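Local coordinates for uncharacterized protein DUF1185 (Bordetella bronchiseptica RB50, PDB 3BYQ) that is of unknown biochemical function but adopts a variant of the Bacillus chorismate mutase fold and may take part in amino-acid metabolism, at residues S3-R8 / L57-T62; R10-E15 / T66-T71; A33-I38 / E161-L166; S81-V86 / P118-V123. All coordinates share one frame; numbering follows the deposited sequence.

Interaction 1. Residues S3-R8 / L57-T62. With EDO (1,2-ethanediol), chain Q; EDO (1,2-ethanediol), chain X.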
loop_
_atom_site.group_PDB
_atom_site.type_symbol
_atom_site.label_atom_id
_atom_site.label_comp_id
_atom_site.label_asym_id
_atom_site.label_seq_id
_atom_site.Cartn_x
_atom_site.Cartn_y
_atom_site.Cartn_z
ATOM N N SER B 3 15.035 15.190 29.185
ATOM C CA SER B 3 15.270 14.934 27.772
ATOM C C SER B 3 13.994 14.937 26.975
ATOM O O SER B 3 12.957 14.469 27.416
ATOM C CB SER B 3 15.940 13.582 27.574
ATOM O OG SER B 3 16.162 13.332 26.211
ATOM N N LEU B 4 14.122 15.455 25.772
ATOM C CA LEU B 4 13.017 15.488 24.808
ATOM C C LEU B 4 13.065 14.281 23.890
ATOM O O LEU B 4 12.269 14.183 22.931
ATOM C CB LEU B 4 13.128 16.741 23.933
ATOM C CG LEU B 4 12.912 18.073 24.628
ATOM C CD1 LEU B 4 13.283 19.259 23.693
ATOM C CD2 LEU B 4 11.452 18.123 25.093
ATOM N N ILE B 5 13.990 13.372 24.176
ATOM C CA ILE B 5 14.237 12.217 23.294
ATOM C C ILE B 5 13.960 10.923 24.004
ATOM O O ILE B 5 14.692 10.522 24.892
ATOM C CB ILE B 5 15.664 12.213 22.755
ATOM C CG1 ILE B 5 15.965 13.536 22.035
ATOM C CG2 ILE B 5 15.876 10.992 21.813
ATOM C CD1 ILE B 5 17.392 13.603 21.486
ATOM N N GLU B 6 12.876 10.275 23.602
ATOM C CA GLU B 6 12.486 8.981 24.180
ATOM C C GLU B 6 12.306 7.980 23.051
ATOM O O GLU B 6 11.362 8.072 22.303
ATOM C CB GLU B 6 11.192 9.121 24.960
ATOM C CG GLU B 6 11.312 10.087 26.109
ATOM C CD GLU B 6 9.988 10.368 26.785
ATOM O OE1 GLU B 6 8.949 9.769 26.417
ATOM O OE2 GLU B 6 9.990 11.213 27.689
ATOM N N ILE B 7 13.209 7.009 22.978
ATOM C CA ILE B 7 13.210 6.004 21.883
ATOM C C ILE B 7 12.357 4.765 22.210
ATOM O O ILE B 7 12.574 4.087 23.225
ATOM C CB ILE B 7 14.661 5.544 21.570
ATOM C CG1 ILE B 7 15.576 6.733 21.270
ATOM C CG2 ILE B 7 14.694 4.526 20.385
ATOM C CD1 ILE B 7 17.041 6.360 21.177
ATOM N N ARG B 8 11.417 4.455 21.323
ATOM C CA ARG B 8 10.578 3.282 21.457
ATOM C C ARG B 8 11.261 2.068 20.829
ATOM O O ARG B 8 11.331 0.991 21.392
ATOM C CB ARG B 8 9.209 3.518 20.804
ATOM C CG ARG B 8 8.339 2.290 20.932
ATOM C CD ARG B 8 6.881 2.515 20.620
ATOM N NE ARG B 8 6.597 2.939 19.262
ATOM C CZ ARG B 8 6.315 2.132 18.249
ATOM N NH1 ARG B 8 6.357 0.838 18.397
ATOM N NH2 ARG B 8 6.044 2.648 17.059
ATOM N N LEU B 57 18.508 16.748 19.517
ATOM C CA LEU B 57 18.494 15.685 18.509
ATOM C C LEU B 57 19.852 15.416 17.888
ATOM O O LEU B 57 20.069 14.362 17.310
ATOM C CB LEU B 57 17.440 15.959 17.429
ATOM C CG LEU B 57 15.998 15.686 17.877
ATOM C CD1 LEU B 57 15.012 16.407 16.915
ATOM C CD2 LEU B 57 15.717 14.172 18.002
ATOM N N ARG B 58 20.784 16.346 18.040
ATOM C CA ARG B 58 22.121 16.109 17.504
ATOM C C ARG B 58 22.699 14.822 18.091
ATOM O O ARG B 58 23.355 14.077 17.385
ATOM C CB ARG B 58 23.039 17.305 17.763
ATOM C CG ARG B 58 24.331 17.307 16.969
ATOM C CD ARG B 58 24.139 17.825 15.550
ATOM N NE ARG B 58 23.745 19.230 15.540
ATOM C CZ ARG B 58 24.582 20.244 15.752
ATOM N NH1 ARG B 58 25.882 20.049 15.892
ATOM N NH2 ARG B 58 24.121 21.480 15.753
ATOM N N SER B 59 22.395 14.562 19.363
ATOM C CA SER B 59 22.895 13.348 20.042
ATOM C C SER B 59 22.323 12.074 19.423
ATOM O O SER B 59 22.980 11.037 19.390
ATOM C CB SER B 59 22.622 13.362 21.549
ATOM O OG SER B 59 21.241 13.431 21.822
ATOM N N LEU B 60 21.094 12.159 18.969
ATOM C CA LEU B 60 20.444 11.031 18.279
ATOM C C LEU B 60 21.157 10.810 16.940
ATOM O O LEU B 60 21.397 9.682 16.538
ATOM C CB LEU B 60 18.967 11.318 18.045
ATOM C CG LEU B 60 18.178 10.161 17.427
ATOM C CD1 LEU B 60 18.167 8.946 18.374
ATOM C CD2 LEU B 60 16.735 10.603 17.067
ATOM N N GLY B 61 21.452 11.912 16.245
ATOM C CA GLY B 61 22.216 11.870 14.988
ATOM C C GLY B 61 23.529 11.133 15.209
ATOM O O GLY B 61 23.923 10.234 14.445
ATOM N N THR B 62 24.223 11.502 16.280
ATOM C CA THR B 62 25.527 10.877 16.589
ATOM C C THR B 62 25.384 9.383 16.859
ATOM O O THR B 62 26.148 8.575 16.366
ATOM C CB THR B 62 26.218 11.593 17.762
ATOM O OG1 THR B 62 26.384 12.969 17.398
ATOM C CG2 THR B 62 27.573 10.951 18.089
HETATM C C1 EDO Q . 27.913 16.480 17.132
HETATM O O1 EDO Q . 27.395 16.905 18.400
HETATM C C2 EDO Q . 28.445 17.675 16.355
HETATM O O2 EDO Q . 27.721 17.851 15.134
HETATM C C1 EDO X . 10.658 17.439 29.486
HETATM O O1 EDO X . 9.779 18.577 29.608
HETATM C C2 EDO X . 10.602 16.805 28.098
HETATM O O2 EDO X . 10.077 15.461 28.134
#
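Ile5 and Ile7 meet the helical turn Leu57-Leu60 through apolar side chains, and 184 Å² is buried between the two segments. The main contact belongs to Ile5. Its chi1 of -56° sets CG1 anti to the carbonyl carbon; with chi2 extended (179°), CD1 reaches Leu57, where it lies 3.8 Å from Leu57 CA and 3.9 Å from Leu57 CD2. In the conformer given, Ser59 OG lies near the same methyl, a doubtful contact because a second conformer is deposited; that hydroxyl is hydrogen-bonded to Glu56 O, one residue before the segment. Further along, Ile7 CD1 touches Leu60 CD1 at 4.0 Å, the two side chains crossing at a slant. Leu57 and Leu60 are buried, whereas Ser59 is exposed, which places the contact at the border of the core.

Polar interactions fix the segments separately. Ser3 OG accepts from Ile5 N at 3.0 Å, an ST turn that bends the chain just ahead of Ile5, and Glu56 holds both Ser3 OG and Leu4 N, tying this turn to the helix. On the helix, Arg58 NH1 donates to O2 of the 1,2-ethanediol of chain Q at 3.0 Å, while its NH2 forms a salt bridge with Glu100. A second ethanediol, chain X, gives a hydrogen bond from its O2 to Ser3 O at 3.1 Å. Both diols are probably from the crystallisation liquor.

Taken together, the contacts are those of an alpha/beta packing layer: helix 51-72 covers the N-terminal lead-in and first residues of strand 7-17, in the chorismate mutase-like fold.

Interaction 2. Residues R10-E15 / T66-T71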
loop_
_atom_site.group_PDB
_atom_site.type_symbol
_atom_site.label_atom_id
_atom_site.label_comp_id
_atom_site.label_asym_id
_atom_site.label_seq_id
_atom_site.Cartn_x
_atom_site.Cartn_y
_atom_site.Cartn_z
ATOM N N ARG B 10 14.178 0.902 17.341
ATOM C CA ARG B 10 15.187 1.234 16.344
ATOM C C ARG B 10 15.280 0.100 15.344
ATOM O O ARG B 10 14.948 -1.044 15.652
ATOM C CB ARG B 10 16.546 1.392 17.029
ATOM C CG ARG B 10 16.720 2.643 17.865
ATOM C CD ARG B 10 17.985 2.594 18.663
ATOM N NE ARG B 10 19.178 2.665 17.820
ATOM C CZ ARG B 10 20.425 2.573 18.246
ATOM N NH1 ARG B 10 20.687 2.512 19.533
ATOM N NH2 ARG B 10 21.417 2.599 17.363
ATOM N N THR B 11 15.649 0.435 14.123
ATOM C CA THR B 11 15.949 -0.584 13.134
ATOM C C THR B 11 17.247 -0.254 12.442
ATOM O O THR B 11 17.613 0.918 12.264
ATOM C CB THR B 11 14.837 -0.812 12.086
ATOM O OG1 THR B 11 14.707 0.363 11.266
ATOM C CG2 THR B 11 13.519 -1.167 12.787
ATOM N N LEU B 12 17.980 -1.307 12.146
ATOM C CA LEU B 12 19.192 -1.210 11.350
ATOM C C LEU B 12 18.947 -2.103 10.152
ATOM O O LEU B 12 18.558 -3.232 10.338
ATOM C CB LEU B 12 20.380 -1.721 12.144
ATOM C CG LEU B 12 21.736 -1.781 11.428
ATOM C CD1 LEU B 12 22.168 -0.389 11.066
ATOM C CD2 LEU B 12 22.766 -2.432 12.328
ATOM N N ILE B 13 19.097 -1.580 8.937
ATOM C CA ILE B 13 18.966 -2.448 7.764
ATOM C C ILE B 13 20.209 -2.319 6.922
ATOM O O ILE B 13 20.808 -1.238 6.785
ATOM C CB ILE B 13 17.698 -2.238 6.936
ATOM C CG1 ILE B 13 17.698 -0.866 6.269
ATOM C CG2 ILE B 13 16.454 -2.429 7.815
ATOM C CD1 ILE B 13 16.462 -0.597 5.420
ATOM N N VAL B 14 20.641 -3.469 6.415
ATOM C CA VAL B 14 21.817 -3.546 5.536
ATOM C C VAL B 14 21.364 -4.295 4.297
ATOM O O VAL B 14 20.998 -5.445 4.371
ATOM C CB VAL B 14 23.080 -4.218 6.132
ATOM C CG1 VAL B 14 24.230 -4.196 5.115
ATOM C CG2 VAL B 14 23.486 -3.502 7.445
ATOM N N GLU B 15 21.381 -3.600 3.170
ATOM C CA GLU B 15 21.000 -4.165 1.883
ATOM C C GLU B 15 22.256 -4.348 1.058
ATOM O O GLU B 15 22.969 -3.390 0.780
ATOM C CB GLU B 15 20.041 -3.185 1.176
ATOM C CG GLU B 15 19.540 -3.642 -0.175
ATOM C CD GLU B 15 18.910 -2.511 -0.974
ATOM O OE1 GLU B 15 19.603 -1.528 -1.388
ATOM O OE2 GLU B 15 17.687 -2.622 -1.214
ATOM N N THR B 66 27.059 6.730 14.304
ATOM C CA THR B 66 28.094 5.836 14.889
ATOM C C THR B 66 27.773 4.378 14.624
ATOM O O THR B 66 28.641 3.582 14.265
ATOM C CB THR B 66 28.287 6.103 16.397
ATOM O OG1 THR B 66 28.673 7.482 16.560
ATOM C CG2 THR B 66 29.351 5.221 16.980
ATOM N N GLU B 67 26.502 4.039 14.734
ATOM C CA GLU B 67 26.080 2.671 14.489
ATOM C C GLU B 67 26.360 2.256 13.055
ATOM O O GLU B 67 26.776 1.132 12.774
ATOM C CB GLU B 67 24.597 2.504 14.769
ATOM C CG GLU B 67 24.116 1.116 14.551
ATOM C CD GLU B 67 22.627 0.931 14.852
ATOM O OE1 GLU B 67 21.838 1.898 14.671
ATOM O OE2 GLU B 67 22.266 -0.198 15.260
ATOM N N LEU B 68 26.112 3.182 12.140
ATOM C CA LEU B 68 26.304 2.914 10.706
ATOM C C LEU B 68 27.781 2.719 10.383
ATOM O O LEU B 68 28.156 1.785 9.673
ATOM C CB LEU B 68 25.684 4.005 9.855
ATOM C CG LEU B 68 24.154 4.003 9.704
ATOM C CD1 LEU B 68 23.632 5.315 9.046
ATOM C CD2 LEU B 68 23.708 2.749 8.919
ATOM N N VAL B 69 28.639 3.558 10.953
ATOM C CA VAL B 69 30.089 3.405 10.721
ATOM C C VAL B 69 30.564 2.090 11.304
ATOM O O VAL B 69 31.335 1.359 10.669
ATOM C CB VAL B 69 30.907 4.598 11.254
ATOM C CG1 VAL B 69 32.394 4.258 11.342
ATOM C CG2 VAL B 69 30.677 5.777 10.345
ATOM N N ASP B 70 30.087 1.765 12.493
ATOM C CA ASP B 70 30.467 0.499 13.121
ATOM C C ASP B 70 29.994 -0.709 12.293
ATOM O O ASP B 70 30.612 -1.767 12.292
ATOM C CB ASP B 70 29.920 0.378 14.545
ATOM C CG ASP B 70 30.578 1.367 15.534
ATOM O OD1 ASP B 70 31.579 2.030 15.161
ATOM O OD2 ASP B 70 30.068 1.483 16.685
ATOM N N THR B 71 28.893 -0.535 11.580
ATOM C CA THR B 71 28.298 -1.610 10.775
ATOM C C THR B 71 29.008 -1.804 9.455
ATOM O O THR B 71 29.333 -2.922 9.079
ATOM C CB THR B 71 26.779 -1.318 10.517
ATOM O OG1 THR B 71 26.105 -1.213 11.785
ATOM C CG2 THR B 71 26.116 -2.361 9.616
HETATM O O HOH W 1 18.847 2.668 14.827
#
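Strand 10-15 and helix 66-71 run in roughly the same direction, their local axes 34° apart and 10.4 Å at closest approach, with Leu12 opposite Leu68 and Val14 opposite Thr71. Arg10, Leu12 and Val14 point their CB atoms at the helix. Arg10 and Glu67 slide past each other in opposite directions, and Arg10 NH2 meets Glu67 OE1 at 2.8 Å in a salt bridge. The hydrogen bond within it is weak, bent to 138° at the proton, and the guanidinium and carboxylate planes stand 69° apart. A water in the plane of the guanidinium accepts from Arg10 NE at 3.0 Å and lies 3.1 Å from Glu67 OE1, within bridging reach. Ser34 OG of the neighbouring strand probably also hydrogen-bonds to OE1, though the pair is doubtfully close.

This is alpha/beta packing of helix 51-72 on a sheet, and strand 10-15 pairs antiparallel with a strand of a second subunit, so the sheet continues across that interface. Leu12 holds its CG anti to the backbone N and reaches the helix tip to tip: Leu12 CD2 comes 3.6 Å from Thr71 OG1, while CD1 lies 4.1 Å from Leu68 CD2. Thr71 OG1 donates back to Glu67 O at 2.6 Å, from the opposite face of that carbonyl to Thr71 N. This bond holds the rotation of Thr71, whose CG2, anti to the backbone N, meets Val14 CG2 at 3.6 Å, methyl to methyl.

Interaction 3. Residues A33-I38 / E161-L166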
loop_
_atom_site.group_PDB
_atom_site.type_symbol
_atom_site.label_atom_id
_atom_site.label_comp_id
_atom_site.label_asym_id
_atom_site.label_seq_id
_atom_site.Cartn_x
_atom_site.Cartn_y
_atom_site.Cartn_z
ATOM N N ALA B 33 20.690 1.597 6.618
ATOM C CA ALA B 33 19.888 2.673 7.234
ATOM C C ALA B 33 19.731 2.336 8.704
ATOM O O ALA B 33 19.544 1.189 9.054
ATOM C CB ALA B 33 18.522 2.788 6.570
ATOM N N SER B 34 19.879 3.366 9.531
ATOM C CA SER B 34 19.673 3.266 10.968
ATOM C C SER B 34 18.553 4.236 11.283
ATOM O O SER B 34 18.676 5.419 11.011
ATOM C CB SER B 34 20.937 3.644 11.750
ATOM O OG SER B 34 20.777 3.465 13.170
ATOM N N CYS B 35 17.483 3.699 11.868
ATOM C CA CYS B 35 16.278 4.458 12.214
ATOM C C CYS B 35 15.957 4.346 13.697
ATOM O O CYS B 35 16.185 3.292 14.346
ATOM C CB CYS B 35 15.076 3.882 11.478
ATOM S SG CYS B 35 15.272 3.766 9.639
ATOM N N ALA B 36 15.399 5.434 14.213
ATOM C CA ALA B 36 14.893 5.499 15.580
ATOM C C ALA B 36 13.502 6.139 15.570
ATOM O O ALA B 36 13.290 7.190 14.926
ATOM C CB ALA B 36 15.816 6.315 16.491
ATOM N N VAL B 37 12.613 5.504 16.339
ATOM C CA VAL B 37 11.240 5.951 16.537
ATOM C C VAL B 37 11.181 6.564 17.912
ATOM O O VAL B 37 11.483 5.911 18.895
ATOM C CB VAL B 37 10.234 4.806 16.434
ATOM C CG1 VAL B 37 8.833 5.313 16.695
ATOM C CG2 VAL B 37 10.319 4.128 15.056
ATOM N N ILE B 38 10.855 7.853 17.943
ATOM C CA ILE B 38 10.781 8.616 19.184
ATOM C C ILE B 38 9.429 9.279 19.379
ATOM O O ILE B 38 8.683 9.445 18.460
ATOM C CB ILE B 38 11.906 9.654 19.316
ATOM C CG1 ILE B 38 11.671 10.913 18.455
ATOM C CG2 ILE B 38 13.282 9.014 19.001
ATOM C CD1 ILE B 38 12.611 12.125 18.808
ATOM N N GLU B 161 4.416 10.176 17.186
ATOM C CA GLU B 161 5.831 9.808 17.074
ATOM C C GLU B 161 6.484 10.407 15.856
ATOM O O GLU B 161 5.841 10.994 14.981
ATOM C CB GLU B 161 5.999 8.303 17.000
ATOM C CG GLU B 161 5.434 7.571 18.177
ATOM C CD GLU B 161 5.675 6.097 18.114
ATOM O OE1 GLU B 161 5.466 5.505 17.015
ATOM O OE2 GLU B 161 5.987 5.505 19.184
ATOM N N ILE B 162 7.799 10.273 15.846
ATOM C CA ILE B 162 8.638 10.648 14.692
ATOM C C ILE B 162 9.687 9.575 14.485
ATOM O O ILE B 162 10.208 9.010 15.471
ATOM C CB ILE B 162 9.407 11.987 14.860
ATOM C CG1 ILE B 162 8.498 13.124 15.347
ATOM C CG2 ILE B 162 10.124 12.371 13.505
ATOM C CD1 ILE B 162 9.269 14.342 16.000
ATOM N N LEU B 163 9.903 9.228 13.216
ATOM C CA LEU B 163 10.949 8.276 12.808
ATOM C C LEU B 163 12.045 9.090 12.148
ATOM O O LEU B 163 11.798 9.859 11.207
ATOM C CB LEU B 163 10.360 7.232 11.835
ATOM C CG LEU B 163 11.301 6.083 11.413
ATOM C CD1 LEU B 163 10.457 4.956 10.778
ATOM C CD2 LEU B 163 12.339 6.552 10.409
ATOM N N PHE B 164 13.239 9.018 12.724
ATOM C CA PHE B 164 14.428 9.679 12.183
ATOM C C PHE B 164 15.394 8.625 11.692
ATOM O O PHE B 164 15.594 7.620 12.347
ATOM C CB PHE B 164 15.107 10.531 13.258
ATOM C CG PHE B 164 14.319 11.770 13.669
ATOM C CD1 PHE B 164 14.096 12.785 12.747
ATOM C CD2 PHE B 164 13.893 11.958 14.965
ATOM C CE1 PHE B 164 13.422 13.937 13.094
ATOM C CE2 PHE B 164 13.208 13.126 15.335
ATOM C CZ PHE B 164 12.974 14.112 14.379
ATOM N N ALA B 165 16.029 8.911 10.557
ATOM C CA ALA B 165 16.926 7.965 9.926
ATOM C C ALA B 165 18.148 8.567 9.274
ATOM O O ALA B 165 18.108 9.718 8.764
ATOM C CB ALA B 165 16.135 7.174 8.841
ATOM N N LEU B 166 19.215 7.772 9.281
ATOM C CA LEU B 166 20.425 8.114 8.530
ATOM C C LEU B 166 20.720 6.933 7.631
ATOM O O LEU B 166 20.403 5.778 7.966
ATOM C CB LEU B 166 21.610 8.360 9.444
ATOM C CG LEU B 166 21.500 9.579 10.372
ATOM C CD1 LEU B 166 22.720 9.689 11.269
ATOM C CD2 LEU B 166 21.307 10.835 9.564
#
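Ile38 N donates to Ile162 O at 2.8 Å, the shortest hydrogen bond between strands 33-38 and 161-166 and nearly straight at 174°. Ile162 N returns a bond to Ile38 O, and the pairs Ala36-Phe164 and Ser34-Leu166 repeat this two-way exchange, giving six backbone bonds of similar length. The three hydrogen-bonded pairs alternate with the non-hydrogen-bonded pairs Cys35-Ala165 and Val37-Leu163, where CA-H...O contacts fill in, as between Cys35 CA and Phe164 O at 3.2 Å.

This regular antiparallel pairing joins strand 29-39 to strand 161-169 inside the central mixed sheet of the chorismate mutase-like fold. The face carrying Ser34, Ala36 and Ile38 also carries Leu166, Phe164 and Ile162; part of it, at Ser34 and Leu166, is covered by helix 51-72. Ile38 has CG1 between the backbone N and carbonyl carbon (chi1 77°), and an extended chi2 (167°) carries CD1 to the Phe164 ring edge, in plane and 3.7 Å from CE2. Ile162 CG2 rests over one ring face, 3.4 Å above the plane and offset toward the rim, and Trp98 stacks with the same ring.

On the other face, Cys35 SG packs on Ala165 CB at 3.6 Å, and Leu163 CD2 touches Cys35 CB at 4.0 Å. At the start of strand 161-169, Glu161 crosses Val37 at a slant, putting OE1 3.4 Å from Val37 CG1, while OE2 forms a salt bridge with Arg8.

Interaction 4. Residues S81-V86 / P118-V123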
loop_
_atom_site.group_PDB
_atom_site.type_symbol
_atom_site.label_atom_id
_atom_site.label_comp_id
_atom_site.label_asym_id
_atom_site.label_seq_id
_atom_site.Cartn_x
_atom_site.Cartn_y
_atom_site.Cartn_z
ATOM N N SER B 81 22.734 9.841 3.264
ATOM C CA SER B 81 21.477 10.529 3.249
ATOM C C SER B 81 20.903 10.568 4.643
ATOM O O SER B 81 21.395 9.948 5.583
ATOM C CB SER B 81 20.471 9.864 2.314
ATOM O OG SER B 81 19.344 10.719 2.082
ATOM N N LYS B 82 19.790 11.272 4.738
ATOM C CA LYS B 82 19.082 11.416 6.015
ATOM C C LYS B 82 17.623 11.545 5.712
ATOM O O LYS B 82 17.246 12.043 4.656
ATOM C CB LYS B 82 19.581 12.636 6.787
ATOM C CG LYS B 82 19.342 13.990 6.108
ATOM C CD LYS B 82 20.259 15.112 6.621
ATOM C CE LYS B 82 20.108 16.343 5.760
ATOM N NZ LYS B 82 21.046 17.442 6.046
ATOM N N ALA B 83 16.786 11.121 6.641
ATOM C CA ALA B 83 15.349 11.181 6.356
ATOM C C ALA B 83 14.526 11.207 7.607
ATOM O O ALA B 83 14.984 10.858 8.695
ATOM C CB ALA B 83 14.946 9.992 5.478
ATOM N N ALA B 84 13.305 11.688 7.459
ATOM C CA ALA B 84 12.366 11.758 8.594
ATOM C C ALA B 84 10.939 11.467 8.167
ATOM O O ALA B 84 10.508 11.910 7.131
ATOM C CB ALA B 84 12.403 13.121 9.270
ATOM N N ILE B 85 10.235 10.725 8.998
ATOM C CA ILE B 85 8.817 10.459 8.806
ATOM C C ILE B 85 8.121 10.842 10.119
ATOM O O ILE B 85 8.332 10.213 11.175
ATOM C CB ILE B 85 8.456 8.996 8.431
ATOM C CG1 ILE B 85 9.372 8.499 7.325
ATOM C CG2 ILE B 85 6.920 8.900 8.019
ATOM C CD1 ILE B 85 9.206 7.065 6.931
ATOM N N VAL B 86 7.242 11.829 10.015
ATOM C CA VAL B 86 6.540 12.359 11.165
ATOM C C VAL B 86 5.153 11.745 11.179
ATOM O O VAL B 86 4.535 11.562 10.140
ATOM C CB VAL B 86 6.441 13.913 11.143
ATOM C CG1 VAL B 86 5.766 14.458 12.414
ATOM C CG2 VAL B 86 7.848 14.545 10.942
ATOM N N PRO B 118 21.986 14.630 1.351
ATOM C CA PRO B 118 20.647 14.739 0.769
ATOM C C PRO B 118 19.621 14.237 1.769
ATOM O O PRO B 118 19.976 13.637 2.784
ATOM C CB PRO B 118 20.743 13.897 -0.492
ATOM C CG PRO B 118 21.675 12.886 -0.148
ATOM C CD PRO B 118 22.704 13.476 0.791
ATOM N N ALA B 119 18.365 14.538 1.495
ATOM C CA ALA B 119 17.304 14.234 2.445
ATOM C C ALA B 119 15.954 14.115 1.801
ATOM O O ALA B 119 15.747 14.566 0.688
ATOM C CB ALA B 119 17.237 15.363 3.489
ATOM N N VAL B 120 15.057 13.434 2.497
ATOM C CA VAL B 120 13.631 13.428 2.142
ATOM C C VAL B 120 12.864 13.275 3.433
ATOM O O VAL B 120 13.354 12.707 4.389
ATOM C CB VAL B 120 13.287 12.349 1.077
ATOM C CG1 VAL B 120 13.584 10.930 1.580
ATOM C CG2 VAL B 120 11.820 12.496 0.542
ATOM N N LYS B 121 11.676 13.844 3.488
ATOM C CA LYS B 121 10.849 13.694 4.677
ATOM C C LYS B 121 9.398 13.740 4.302
ATOM O O LYS B 121 9.027 14.145 3.211
ATOM C CB LYS B 121 11.135 14.750 5.704
ATOM C CG LYS B 121 10.998 16.113 5.207
ATOM C CD LYS B 121 11.509 17.133 6.268
ATOM C CE LYS B 121 11.335 18.511 5.721
ATOM N NZ LYS B 121 12.222 18.745 4.559
ATOM N N ALA B 122 8.585 13.244 5.209
ATOM C CA ALA B 122 7.131 13.209 5.000
ATOM C C ALA B 122 6.421 13.146 6.354
ATOM O O ALA B 122 7.023 12.796 7.344
ATOM C CB ALA B 122 6.744 11.969 4.203
ATOM N N VAL B 123 5.165 13.567 6.356
ATOM C CA VAL B 123 4.233 13.354 7.472
ATOM C C VAL B 123 3.331 12.250 6.947
ATOM O O VAL B 123 2.774 12.353 5.865
ATOM C CB VAL B 123 3.417 14.598 7.820
ATOM C CG1 VAL B 123 2.370 14.215 8.897
ATOM C CG2 VAL B 123 4.352 15.738 8.247
#
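Lys82 and Ala119 open a parallel pairing of strands 81-86 and 119-123, whose axes lie 2° apart and 4.6 Å from each other within the mixed sheet. With helices and no other strand in the connection, it fits a beta-alpha-beta crossover.

Hydrogen bonding is tighter toward the C-terminal end. Val86 N donates to Ala122 O at 2.8 Å with an angle of 169°, and Ala122 N to Ala84 O at 3.0 Å. Alongside, Val123 CG2 packs on Val86 CB at 4.0 Å. Here a fourth subunit adds cover, with Gln154 of that chain bonding to Val123 O, and Met131 of a third subunit packs on Ala122.

Toward the N-terminal end, which includes partly exposed Pro118 and Ala119, the bonding slackens. Val120 N to Lys82 O is weak at 3.4 Å, and Lys82 N to Pro118 O is weak and bent. Side chains also meet here: Lys82 has CG between the backbone N and carbonyl carbon (chi1 63°), and this CG lies 3.6 Å from Ala119 CB. Both lysines then reach outside the pair, Lys82 NZ to the backbone O and Lys121 NZ to the ring NE2 of His99, with a further, weak bond from Lys121 NZ to Phe146 O of the third subunit. Ser81 OG bonds to Pro133 O and sits 3.1 Å from Pro118 O, while Pro118 CG approaches the same OG to 3.9 Å.

Overall arrangement
From the N terminus, strand 7-17 and its lead-in supply the first halves of interactions 1 and 2, whose second halves lie on helix 51-72; the two contacts cross, their segments alternating along the chain. The loops they close contain strand 29-39, where interaction 3 opens; that contact crosses both. Interaction 3 closes the longest loop, with 122 residues between its segments, and interaction 4 is nested inside it, in series after interactions 1 and 2. Strand 161-169 joins 29-39 to 79-86, so interactions 3 and 4 touch through backbone bonds. Arg8-Glu161 ties interaction 1 to interaction 3, and backbone pairing of Ile13 with Ala33 ties in interaction 2, linking strand 7-17 to the sheet's centre.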